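Local coordinates for carbohydrate kinase (Agrobacterium tumefaciens, PDB 2NWH), which probably transfers a phosphoryl group from ATP to a sugar or sugar-like substrate, as a pfkB-family carbohydrate kinase of the ribokinase clan, at residues K5-G10 / D136-D141; A164-S169 / I185-E190; A178-I183 / R212-S217. One frame throughout, in Å; residues are numbered along the deposited sequence.

Contact 1: residues K5-G10 / D136-D141; sequences KILVLG and DFLLCD
Strands 5-9 and 137-141 run parallel, their axes 4.6 Å apart at closest approach, and the junction is tied at its start by the side chain of Asp136. From CB, which rests 3.3 Å from the carbonyl O of Lys5, that chain turns CG to the side of its own backbone N, anti to the carbonyl carbon (chi1 -62°). CG lies over the Lys5 backbone, nearest Lys5 N, and OD2 comes to 2.8 Å from that N, using the lone pair facing away from the other carboxylate oxygen. OD2 also accepts from Lys4 N, so two amides grip it. In return Lys5 O takes Asp136 N at 2.8 Å, from above the carbonyl plane, and a weak bond from Phe137 N. The amine of Lys5 leads off to a salt bridge with Glu55.

The middle rungs are regular. Leu7 N donates to Phe137 O and Leu9 N to Leu139 O (2.8 Å), both nearly along the C=O axis, while Leu7 O receives Leu139 N at 2.9 Å; Asp141 N reaches Leu9 O only weakly. Pairs in register point the same way: Val8 CG2 lies beside CD2 of Leu139 (4.1 Å) on the face covered by helix 41-51, and Leu7 CB meets CD2 of Leu138 (4.0 Å) beneath helix 126-134. At the far end the Asp141 carboxylate sits against Gly10 CA, where OD2 accepts from Gly11 N and Gly42 N. Parallel strands between two helical layers form the doubly wound alpha/beta/alpha arrangement, here consistent with the ribokinase fold of the pfkB family.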
ATOM      1  N   LYS A   5      16.167   0.114   6.602  1.00 20.85           N
ATOM      2  CA  LYS A   5      15.413  -1.129   6.775  1.00 19.55           C
ATOM      3  C   LYS A   5      13.960  -0.852   7.100  1.00 17.06           C
ATOM      4  O   LYS A   5      13.673  -0.091   7.997  1.00 16.33           O
ATOM      5  CB  LYS A   5      16.038  -1.992   7.868  1.00 19.62           C
ATOM      6  CG  LYS A   5      17.370  -2.622   7.498  1.00 22.03           C
ATOM      7  CD  LYS A   5      17.912  -3.510   8.651  1.00 28.52           C
ATOM      8  CE  LYS A   5      17.076  -4.785   8.953  1.00 29.08           C
ATOM      9  NZ  LYS A   5      16.942  -5.790   7.857  1.00 37.57           N
ATOM     10  N   ILE A   6      13.057  -1.420   6.298  1.00 14.55           N
ATOM     11  CA  ILE A   6      11.653  -1.152   6.482  1.00 14.19           C
ATOM     12  C   ILE A   6      10.978  -2.479   6.730  1.00 13.85           C
ATOM     13  O   ILE A   6      11.171  -3.436   5.943  1.00 15.07           O
ATOM     14  CB  ILE A   6      11.022  -0.465   5.211  1.00 14.35           C
ATOM     15  CG1 ILE A   6      11.718   0.876   4.902  1.00 15.88           C
ATOM     16  CG2 ILE A   6       9.490  -0.386   5.348  1.00 15.32           C
ATOM     17  CD1 ILE A   6      11.238   1.480   3.633  1.00 17.72           C
ATOM     18  N   LEU A   7      10.192  -2.554   7.793  1.00 13.11           N
ATOM     19  CA  LEU A   7       9.403  -3.755   8.052  1.00 13.80           C
ATOM     20  C   LEU A   7       7.947  -3.468   7.756  1.00 14.21           C
ATOM     21  O   LEU A   7       7.400  -2.490   8.274  1.00 13.52           O
ATOM     22  CB  LEU A   7       9.548  -4.177   9.507  1.00 14.40           C
ATOM     23  CG  LEU A   7       8.704  -5.390   9.968  1.00 13.58           C
ATOM     24  CD1 LEU A   7       9.259  -6.657   9.398  1.00 14.38           C
ATOM     25  CD2 LEU A   7       8.745  -5.459  11.466  1.00 14.19           C
ATOM     26  N   VAL A   8       7.337  -4.339   6.950  1.00 13.69           N
ATOM     27  CA  VAL A   8       5.937  -4.224   6.541  1.00 12.43           C
ATOM     28  C   VAL A   8       5.117  -5.293   7.234  1.00 13.51           C
ATOM     29  O   VAL A   8       5.485  -6.481   7.215  1.00 14.84           O
ATOM     30  CB  VAL A   8       5.800  -4.370   5.033  1.00 12.64           C
ATOM     31  CG1 VAL A   8       4.328  -4.226   4.610  1.00 11.52           C
ATOM     32  CG2 VAL A   8       6.657  -3.307   4.343  1.00 11.29           C
ATOM     33  N   LEU A   9       4.029  -4.888   7.863  1.00 13.19           N
ATOM     34  CA  LEU A   9       3.093  -5.824   8.493  1.00 14.18           C
ATOM     35  C   LEU A   9       1.711  -5.592   7.879  1.00 15.57           C
ATOM     36  O   LEU A   9       1.090  -4.545   8.078  1.00 16.05           O
ATOM     37  CB  LEU A   9       3.078  -5.632  10.014  1.00 13.72           C
ATOM     38  CG  LEU A   9       4.460  -5.736  10.632  1.00 14.55           C
ATOM     39  CD1 LEU A   9       5.003  -4.335  10.941  1.00 18.01           C
ATOM     40  CD2 LEU A   9       4.328  -6.532  11.960  1.00 19.67           C
ATOM     41  N   GLY A  10       1.229  -6.556   7.115  1.00 14.82           N
ATOM     42  CA  GLY A  10       0.065  -6.301   6.295  1.00 15.40           C
ATOM     43  C   GLY A  10      -0.315  -7.499   5.465  1.00 16.22           C
ATOM     44  O   GLY A  10       0.030  -8.625   5.802  1.00 15.70           O
ATOM     45  N   ASP A 136      14.115   0.147  10.732  1.00 18.86           N
ATOM     46  CA  ASP A 136      14.251   1.606  10.899  1.00 18.87           C
ATOM     47  C   ASP A 136      12.923   2.365  10.705  1.00 19.46           C
ATOM     48  O   ASP A 136      12.777   3.510  11.136  1.00 19.43           O
ATOM     49  CB  ASP A 136      15.242   2.153   9.848  1.00 18.36           C
ATOM     50  CG  ASP A 136      16.622   1.576  10.000  1.00 21.51           C
ATOM     51  OD1 ASP A 136      17.114   1.492  11.171  1.00 25.38           O
ATOM     52  OD2 ASP A 136      17.227   1.207   8.967  1.00 19.62           O
ATOM     53  N   PHE A 137      11.970   1.731  10.031  1.00 19.46           N
ATOM     54  CA  PHE A 137      10.699   2.335   9.673  1.00 19.73           C
ATOM     55  C   PHE A 137       9.692   1.182   9.502  1.00 20.05           C
ATOM     56  O   PHE A 137      10.029   0.155   8.895  1.00 19.61           O
ATOM     57  CB  PHE A 137      10.840   3.047   8.313  1.00 20.38           C
ATOM     58  CG  PHE A 137      10.002   4.271   8.178  1.00 23.94           C
ATOM     59  CD1 PHE A 137      10.603   5.539   8.082  1.00 28.25           C
ATOM     60  CD2 PHE A 137       8.606   4.181   8.159  1.00 27.65           C
ATOM     61  CE1 PHE A 137       9.814   6.715   7.966  1.00 29.64           C
ATOM     62  CE2 PHE A 137       7.800   5.333   8.068  1.00 31.40           C
ATOM     63  CZ  PHE A 137       8.413   6.619   7.953  1.00 30.77           C
ATOM     64  N   LEU A 138       8.475   1.371  10.006  1.00 19.07           N
ATOM     65  CA  LEU A 138       7.394   0.371   9.917  1.00 17.98           C
ATOM     66  C   LEU A 138       6.333   0.810   8.929  1.00 19.01           C
ATOM     67  O   LEU A 138       6.056   2.035   8.784  1.00 18.20           O
ATOM     68  CB  LEU A 138       6.711   0.166  11.273  1.00 18.31           C
ATOM     69  CG  LEU A 138       7.653  -0.156  12.449  1.00 19.04           C
ATOM     70  CD1 LEU A 138       6.857  -0.269  13.729  1.00 16.98           C
ATOM     71  CD2 LEU A 138       8.493  -1.416  12.190  1.00 20.12           C
ATOM     72  N   LEU A 139       5.720  -0.182   8.276  1.00 17.26           N
ATOM     73  CA  LEU A 139       4.591   0.093   7.417  1.00 17.57           C
ATOM     74  C   LEU A 139       3.533  -0.954   7.668  1.00 18.56           C
ATOM     75  O   LEU A 139       3.826  -2.151   7.640  1.00 19.12           O
ATOM     76  CB  LEU A 139       5.006   0.076   5.927  1.00 16.53           C
ATOM     77  CG  LEU A 139       3.824   0.149   4.908  1.00 19.13           C
ATOM     78  CD1 LEU A 139       3.035   1.489   5.022  1.00 18.73           C
ATOM     79  CD2 LEU A 139       4.359  -0.088   3.463  1.00 21.11           C
ATOM     80  N   CYS A 140       2.290  -0.532   7.854  1.00 18.59           N
ATOM     81  CA  CYS A 140       1.237  -1.529   7.989  1.00 19.78           C
ATOM     82  C   CYS A 140       0.130  -1.206   7.006  1.00 21.12           C
ATOM     83  O   CYS A 140       0.132  -0.129   6.362  1.00 20.18           O
ATOM     84  CB  CYS A 140       0.706  -1.551   9.439  1.00 20.24           C
ATOM     85  SG  CYS A 140      -0.178  -0.009   9.949  1.00 23.63           S
ATOM     86  N   ASP A 141      -0.823  -2.115   6.895  1.00 20.74           N
ATOM     87  CA  ASP A 141      -2.023  -1.774   6.187  1.00 21.73           C
ATOM     88  C   ASP A 141      -3.237  -2.204   7.014  1.00 22.11           C
ATOM     89  O   ASP A 141      -3.125  -2.955   8.007  1.00 21.08           O
ATOM     90  CB  ASP A 141      -2.043  -2.290   4.762  1.00 21.77           C
ATOM     91  CG  ASP A 141      -2.180  -3.810   4.691  1.00 22.86           C
ATOM     92  OD1 ASP A 141      -2.769  -4.409   5.623  1.00 22.97           O
ATOM     93  OD2 ASP A 141      -1.717  -4.399   3.699  1.00 22.76           O
TER

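Contact 2: residues A164-S169 / I185-E190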
ATOM      1  N   ALA A 164       4.121   4.182   9.258  1.00 26.35           N
ATOM      2  CA  ALA A 164       3.218   4.530   8.155  1.00 27.16           C
ATOM      3  C   ALA A 164       2.119   3.465   7.960  1.00 26.68           C
ATOM      4  O   ALA A 164       2.253   2.319   8.377  1.00 26.37           O
ATOM      5  CB  ALA A 164       4.031   4.694   6.835  1.00 26.20           C
ATOM      6  N   ALA A 165       1.049   3.859   7.301  1.00 27.74           N
ATOM      7  CA  ALA A 165      -0.127   3.025   7.143  1.00 28.29           C
ATOM      8  C   ALA A 165      -0.774   3.273   5.799  1.00 28.62           C
ATOM      9  O   ALA A 165      -0.827   4.408   5.311  1.00 29.11           O
ATOM     10  CB  ALA A 165      -1.119   3.334   8.253  1.00 28.18           C
ATOM     11  N   ILE A 166      -1.262   2.204   5.198  1.00 29.51           N
ATOM     12  CA  ILE A 166      -2.058   2.284   3.977  1.00 30.24           C
ATOM     13  C   ILE A 166      -3.487   1.876   4.321  1.00 30.27           C
ATOM     14  O   ILE A 166      -3.718   0.802   4.905  1.00 30.65           O
ATOM     15  CB  ILE A 166      -1.468   1.342   2.899  1.00 30.80           C
ATOM     16  CG1 ILE A 166      -0.127   1.868   2.382  1.00 31.14           C
ATOM     17  CG2 ILE A 166      -2.386   1.168   1.674  1.00 32.39           C
ATOM     18  CD1 ILE A 166       0.617   0.722   1.640  1.00 30.84           C
ATOM     19  N   ALA A 167      -4.437   2.713   3.900  1.00 30.48           N
ATOM     20  CA  ALA A 167      -5.834   2.622   4.306  1.00 31.62           C
ATOM     21  C   ALA A 167      -6.618   1.460   3.679  1.00 31.43           C
ATOM     22  O   ALA A 167      -7.610   1.016   4.256  1.00 32.81           O
ATOM     23  CB  ALA A 167      -6.546   3.945   4.018  1.00 31.33           C
ATOM     24  N   ILE A 168      -6.196   1.032   2.483  1.00 31.41           N
ATOM     25  CA  ILE A 168      -6.740  -0.089   1.709  1.00 31.20           C
ATOM     26  C   ILE A 168      -8.119   0.152   1.085  1.00 32.41           C
ATOM     27  O   ILE A 168      -8.271  -0.004  -0.114  1.00 32.10           O
ATOM     28  CB  ILE A 168      -6.696  -1.474   2.466  1.00 31.79           C
ATOM     29  CG1 ILE A 168      -5.257  -1.821   2.886  1.00 28.60           C
ATOM     30  CG2 ILE A 168      -7.193  -2.606   1.575  1.00 31.26           C
ATOM     31  CD1 ILE A 168      -4.321  -2.112   1.696  1.00 29.92           C
ATOM     32  N   SER A 169      -9.097   0.536   1.906  1.00 32.88           N
ATOM     33  CA  SER A 169     -10.474   0.791   1.458  1.00 33.52           C
ATOM     34  C   SER A 169     -11.195   1.658   2.498  1.00 33.96           C
ATOM     35  O   SER A 169     -10.746   1.727   3.657  1.00 32.93           O
ATOM     36  CB  SER A 169     -11.212  -0.538   1.240  1.00 34.24           C
ATOM     37  OG  SER A 169     -11.478  -1.201   2.471  1.00 34.60           O
ATOM     38  N   ILE A 185       2.599   8.692   9.052  1.00 31.38           N
ATOM     39  CA  ILE A 185       2.068   8.971   7.691  1.00 31.62           C
ATOM     40  C   ILE A 185       0.996   7.948   7.298  1.00 31.74           C
ATOM     41  O   ILE A 185       1.273   6.737   7.238  1.00 31.93           O
ATOM     42  CB  ILE A 185       3.152   8.925   6.588  1.00 31.55           C
ATOM     43  CG1 ILE A 185       4.368   9.788   6.964  1.00 32.02           C
ATOM     44  CG2 ILE A 185       2.533   9.391   5.222  1.00 32.69           C
ATOM     45  CD1 ILE A 185       5.657   9.479   6.227  1.00 32.14           C
ATOM     46  N   LEU A 186      -0.211   8.420   7.031  1.00 30.66           N
ATOM     47  CA  LEU A 186      -1.288   7.555   6.551  1.00 31.74           C
ATOM     48  C   LEU A 186      -1.608   7.871   5.096  1.00 31.31           C
ATOM     49  O   LEU A 186      -1.880   9.038   4.736  1.00 31.42           O
ATOM     50  CB  LEU A 186      -2.554   7.734   7.382  1.00 31.01           C
ATOM     51  CG  LEU A 186      -3.522   6.546   7.520  1.00 34.31           C
ATOM     52  CD1 LEU A 186      -4.736   7.030   8.262  1.00 32.78           C
ATOM     53  CD2 LEU A 186      -3.979   5.875   6.233  1.00 35.18           C
ATOM     54  N   PHE A 187      -1.575   6.838   4.262  1.00 30.88           N
ATOM     55  CA  PHE A 187      -1.839   7.013   2.822  1.00 31.33           C
ATOM     56  C   PHE A 187      -3.262   6.638   2.465  1.00 32.03           C
ATOM     57  O   PHE A 187      -3.714   5.525   2.744  1.00 32.48           O
ATOM     58  CB  PHE A 187      -0.859   6.222   1.966  1.00 31.03           C
ATOM     59  CG  PHE A 187       0.575   6.636   2.151  1.00 30.08           C
ATOM     60  CD1 PHE A 187       1.061   7.789   1.534  1.00 26.76           C
ATOM     61  CD2 PHE A 187       1.421   5.905   2.962  1.00 29.45           C
ATOM     62  CE1 PHE A 187       2.372   8.187   1.711  1.00 25.52           C
ATOM     63  CE2 PHE A 187       2.746   6.283   3.130  1.00 29.07           C
ATOM     64  CZ  PHE A 187       3.209   7.447   2.521  1.00 27.78           C
ATOM     65  N   MET A 188      -3.961   7.566   1.823  1.00 32.87           N
ATOM     66  CA  MET A 188      -5.340   7.323   1.484  1.00 33.74           C
ATOM     67  C   MET A 188      -5.809   8.143   0.290  1.00 35.10           C
ATOM     68  O   MET A 188      -5.155   9.110  -0.131  1.00 35.73           O
ATOM     69  CB  MET A 188      -6.229   7.601   2.702  1.00 33.17           C
ATOM     70  CG  MET A 188      -6.153   9.043   3.199  1.00 34.33           C
ATOM     71  SD  MET A 188      -6.955   9.184   4.797  1.00 32.52           S
ATOM     72  CE  MET A 188      -5.752  10.075   5.733  1.00 25.13           C
ATOM     73  N   ASN A 189      -6.956   7.748  -0.243  1.00 35.78           N
ATOM     74  CA  ASN A 189      -7.649   8.517  -1.279  1.00 36.84           C
ATOM     75  C   ASN A 189      -8.813   9.298  -0.630  1.00 36.92           C
ATOM     76  O   ASN A 189      -9.012   9.206   0.583  1.00 36.69           O
ATOM     77  CB  ASN A 189      -8.141   7.542  -2.348  1.00 37.18           C
ATOM     78  CG  ASN A 189      -9.254   6.605  -1.828  1.00 38.85           C
ATOM     79  OD1 ASN A 189      -9.625   5.653  -2.496  1.00 40.95           O
ATOM     80  ND2 ASN A 189      -9.794   6.898  -0.644  1.00 39.55           N
ATOM     81  N   GLU A 190      -9.584  10.059  -1.413  1.00 38.30           N
ATOM     82  CA  GLU A 190     -10.713  10.845  -0.863  1.00 38.49           C
ATOM     83  C   GLU A 190     -11.728  10.096   0.022  1.00 38.16           C
ATOM     84  O   GLU A 190     -12.098  10.592   1.096  1.00 37.97           O
ATOM     85  CB  GLU A 190     -11.472  11.584  -1.987  1.00 39.47           C
ATOM     86  CG  GLU A 190     -11.020  13.002  -2.240  1.00 41.94           C
ATOM     87  CD  GLU A 190     -11.718  14.037  -1.374  1.00 44.70           C
ATOM     88  OE1 GLU A 190     -12.971  14.067  -1.343  1.00 44.15           O
ATOM     89  OE2 GLU A 190     -11.001  14.843  -0.739  1.00 46.51           O
TER
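The ring of Phe187 carries Ile185 CG2 on one face, 3.4 Å above its plane and offset toward the rim. Phe187 CG stands anti to its carbonyl carbon (chi1 -61°), which lays the ring beside Ala165 O, 3.6 Å from Phe187 CD2 in an oblique approach. Ala164 CB and Ile166 CG1 also reach the ring obliquely from the neighbouring strand, Ala164 CB lying 4.2 Å from Phe187 CE2. Helix 255-266 adds Ala258 to the ring's surroundings. On the other side of the sheet Leu186, with CG anti to its backbone N, sets CG 4.1 Å from Ala165 CB and extends CD2 to Ala167 CB (3.9 Å). Ala167 CB also touches Met188 CB, and helix 190-197 covers this side through Leu196 and Ala193.

Three backbone bonds join the strands, all nearly along the C=O axes: Ala165 N to Ile185 O, Phe187 N to Ala165 O, the straightest (2.8 Å, 173° at the hydrogen), and Ala167 N to Phe187 O (3.1 Å). Past them the chains diverge, Ser169 and Asn189 each standing at the N-cap of a following helix. Adjacent parallel strands linked through helix 170-173 make this a beta-alpha-beta unit of the Rossmann-like central sheet.

Contact 3: residues A178-I183 / R212-S217. With CA (calcium ion), chain B.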
ATOM      1  N   ALA A 178      -7.964   4.261  16.487  1.00 31.91           N
ATOM      2  CA  ALA A 178      -7.205   4.357  17.755  1.00 31.55           C
ATOM      3  C   ALA A 178      -5.686   4.514  17.522  1.00 31.55           C
ATOM      4  O   ALA A 178      -4.969   5.159  18.314  1.00 30.84           O
ATOM      5  CB  ALA A 178      -7.498   3.195  18.682  1.00 32.03           C
ATOM      6  N   ALA A 179      -5.205   3.973  16.409  1.00 31.21           N
ATOM      7  CA  ALA A 179      -3.768   3.983  16.119  1.00 31.57           C
ATOM      8  C   ALA A 179      -3.312   5.331  15.551  1.00 31.49           C
ATOM      9  O   ALA A 179      -2.113   5.620  15.452  1.00 31.25           O
ATOM     10  CB  ALA A 179      -3.448   2.851  15.139  1.00 30.61           C
ATOM     11  N   LEU A 180      -4.278   6.169  15.199  1.00 33.01           N
ATOM     12  CA  LEU A 180      -3.990   7.410  14.489  1.00 33.08           C
ATOM     13  C   LEU A 180      -2.886   8.226  15.120  1.00 33.44           C
ATOM     14  O   LEU A 180      -1.976   8.655  14.433  1.00 34.73           O
ATOM     15  CB  LEU A 180      -5.243   8.226  14.324  1.00 34.06           C
ATOM     16  CG  LEU A 180      -6.143   7.819  13.167  1.00 35.10           C
ATOM     17  CD1 LEU A 180      -6.926   9.069  12.813  1.00 35.81           C
ATOM     18  CD2 LEU A 180      -5.323   7.274  11.952  1.00 36.14           C
ATOM     19  N   GLY A 181      -2.971   8.433  16.429  1.00 34.24           N
ATOM     20  CA  GLY A 181      -1.962   9.177  17.165  1.00 34.31           C
ATOM     21  C   GLY A 181      -0.551   8.614  17.107  1.00 34.21           C
ATOM     22  O   GLY A 181       0.413   9.348  17.430  1.00 35.19           O
ATOM     23  N   ASP A 182      -0.428   7.327  16.728  1.00 33.07           N
ATOM     24  CA  ASP A 182       0.866   6.642  16.610  1.00 32.38           C
ATOM     25  C   ASP A 182       1.365   6.482  15.149  1.00 32.68           C
ATOM     26  O   ASP A 182       2.464   5.944  14.917  1.00 33.34           O
ATOM     27  CB  ASP A 182       0.801   5.285  17.296  1.00 32.06           C
ATOM     28  CG  ASP A 182       0.738   5.404  18.825  1.00 30.50           C
ATOM     29  OD1 ASP A 182       1.559   6.176  19.370  1.00 28.61           O
ATOM     30  OD2 ASP A 182      -0.088   4.711  19.469  1.00 28.19           O
ATOM     31  N   ILE A 183       0.560   6.946  14.192  1.00 32.35           N
ATOM     32  CA  ILE A 183       0.884   6.861  12.749  1.00 31.98           C
ATOM     33  C   ILE A 183       1.503   8.181  12.230  1.00 31.87           C
ATOM     34  O   ILE A 183       0.861   9.240  12.227  1.00 31.99           O
ATOM     35  CB  ILE A 183      -0.353   6.443  11.909  1.00 30.95           C
ATOM     36  CG1 ILE A 183      -0.694   4.978  12.177  1.00 33.70           C
ATOM     37  CG2 ILE A 183      -0.108   6.657  10.376  1.00 32.23           C
ATOM     38  CD1 ILE A 183      -2.068   4.538  11.721  1.00 34.34           C
ATOM     39  N   ARG A 212      -5.577  16.424  11.566  1.00 35.86           N
ATOM     40  CA  ARG A 212      -4.708  16.628  12.738  1.00 36.16           C
ATOM     41  C   ARG A 212      -5.487  16.592  14.051  1.00 36.56           C
ATOM     42  O   ARG A 212      -5.007  16.056  15.056  1.00 36.07           O
ATOM     43  CB  ARG A 212      -3.946  17.947  12.635  1.00 36.24           C
ATOM     44  CG  ARG A 212      -2.874  18.002  11.556  1.00 37.67           C
ATOM     45  CD  ARG A 212      -2.583  19.466  11.338  1.00 40.40           C
ATOM     46  NE  ARG A 212      -1.846  19.810  10.124  1.00 43.25           N
ATOM     47  CZ  ARG A 212      -0.527  19.970  10.084  1.00 44.49           C
ATOM     48  NH1 ARG A 212       0.190  19.766  11.183  1.00 45.45           N
ATOM     49  NH2 ARG A 212       0.078  20.313   8.957  1.00 43.41           N
ATOM     50  N   LYS A 213      -6.688  17.170  14.042  1.00 37.45           N
ATOM     51  CA  LYS A 213      -7.534  17.153  15.234  1.00 37.71           C
ATOM     52  C   LYS A 213      -8.063  15.721  15.455  1.00 37.26           C
ATOM     53  O   LYS A 213      -8.373  15.350  16.590  1.00 36.66           O
ATOM     54  CB  LYS A 213      -8.633  18.228  15.171  1.00 38.95           C
ATOM     55  CG  LYS A 213     -10.087  17.740  15.036  1.00 41.08           C
ATOM     56  CD  LYS A 213     -10.371  17.229  13.627  1.00 43.98           C
ATOM     57  CE  LYS A 213     -11.433  16.149  13.612  1.00 43.94           C
ATOM     58  NZ  LYS A 213     -11.449  15.452  12.298  1.00 43.99           N
ATOM     59  N   ALA A 214      -8.129  14.914  14.381  1.00 36.39           N
ATOM     60  CA  ALA A 214      -8.428  13.478  14.550  1.00 36.41           C
ATOM     61  C   ALA A 214      -7.229  12.780  15.186  1.00 36.29           C
ATOM     62  O   ALA A 214      -7.318  11.612  15.576  1.00 37.06           O
ATOM     63  CB  ALA A 214      -8.826  12.810  13.237  1.00 36.39           C
ATOM     64  N   GLY A 215      -6.101  13.492  15.283  1.00 35.67           N
ATOM     65  CA  GLY A 215      -4.919  12.958  15.983  1.00 35.07           C
ATOM     66  C   GLY A 215      -3.834  12.386  15.086  1.00 34.57           C
ATOM     67  O   GLY A 215      -2.833  11.856  15.582  1.00 34.23           O
ATOM     68  N   LEU A 216      -4.037  12.513  13.775  1.00 33.67           N
ATOM     69  CA  LEU A 216      -3.064  12.056  12.763  1.00 33.54           C
ATOM     70  C   LEU A 216      -2.103  13.186  12.451  1.00 32.66           C
ATOM     71  O   LEU A 216      -2.508  14.204  11.930  1.00 32.90           O
ATOM     72  CB  LEU A 216      -3.767  11.608  11.480  1.00 33.07           C
ATOM     73  CG  LEU A 216      -2.821  11.089  10.381  1.00 34.95           C
ATOM     74  CD1 LEU A 216      -2.206   9.762  10.789  1.00 33.90           C
ATOM     75  CD2 LEU A 216      -3.532  10.984   9.035  1.00 35.22           C
ATOM     76  N   SER A 217      -0.836  12.988  12.795  1.00 32.86           N
ATOM     77  CA  SER A 217       0.197  13.996  12.622  1.00 32.93           C
ATOM     78  C   SER A 217       0.665  14.173  11.181  1.00 32.59           C
ATOM     79  O   SER A 217       1.158  15.242  10.840  1.00 31.79           O
ATOM     80  CB  SER A 217       1.370  13.787  13.620  1.00 33.81           C
ATOM     81  OG  SER A 217       1.979  12.507  13.511  1.00 35.61           O
TER
HETATM   82 CA    CA B 401      -4.380   6.417  20.241  1.00 37.89          CA
HETATM   83  O   HOH W   1      -5.623   8.053  18.530  1.00 49.38           O
HETATM   84  O   HOH W   2      -2.280   6.786  19.424  1.00 41.53           O
HETATM   85  O   HOH W   3       0.343  10.749  14.664  1.00 36.17           O
HETATM   86  O   HOH W   4      -4.097   4.036  20.932  1.00 50.59           O
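Apolar contacts join the two loops, with Leu216 at their centre. Its CG is anti to the backbone N (chi1 -179°), which carries CD1 across to 178-183; there Leu216 CD1 lies 3.4 Å from Ile183 O, 3.8 Å from Ile183 CG2 and 4.2 Å from Leu180 CD2. The Leu216 side chain thus crosses those of Ile183 and Leu180 obliquely. The other branch of Leu180, CD1, packs on Ala214 CB. Leu186 of strand 185-189 lies against both Leu180 and Leu216.

Backbone contacts bring the glycines together: Gly181 CA directs a CA-H...O contact to Gly215 O (3.2 Å).

Among polar contacts, one water bridges Ile183 O (2.9 Å) and Ser217 OG (2.7 Å).

Metal coordination belongs to 178-183 alone. A calcium ion binds Ala178 O (2.4 Å) and three waters, one of which donates weakly to Asp182 OD2, the oxygen that also forms a salt bridge with Arg157.

Gly215, the first residue to leave helical geometry, has phi 100° and forms a Schellman motif after helix 207-213. The whole is a junction of two connecting loops, each leading into a parallel strand (185-189, 219-223) of the mixed central sheet.

How the contacts relate
Contacts 1 and 2 are buried pairings in one sheet, made neighbours by strands 137-141 and 163-166: Cys140 N and Ala164 O, and likewise Ala164 N and Leu138 O, stand 2.9 Å apart, as probable hydrogen bonds. Contact 3 lies farther out, its centre about 12 Å from that of contact 2, and meets it through Leu186, which Leu180 and Leu216 touch, and through Ala165 against Ile183 CD1. Its segments alternate along the chain with those of contact 2, whereas contact 1 precedes both. All three share aliphatic packing; contacts 1 and 2 add direct backbone bonds, contact 1 carboxylates at its ends, and contact 3 a water bridge and, on its outer side, a calcium ion.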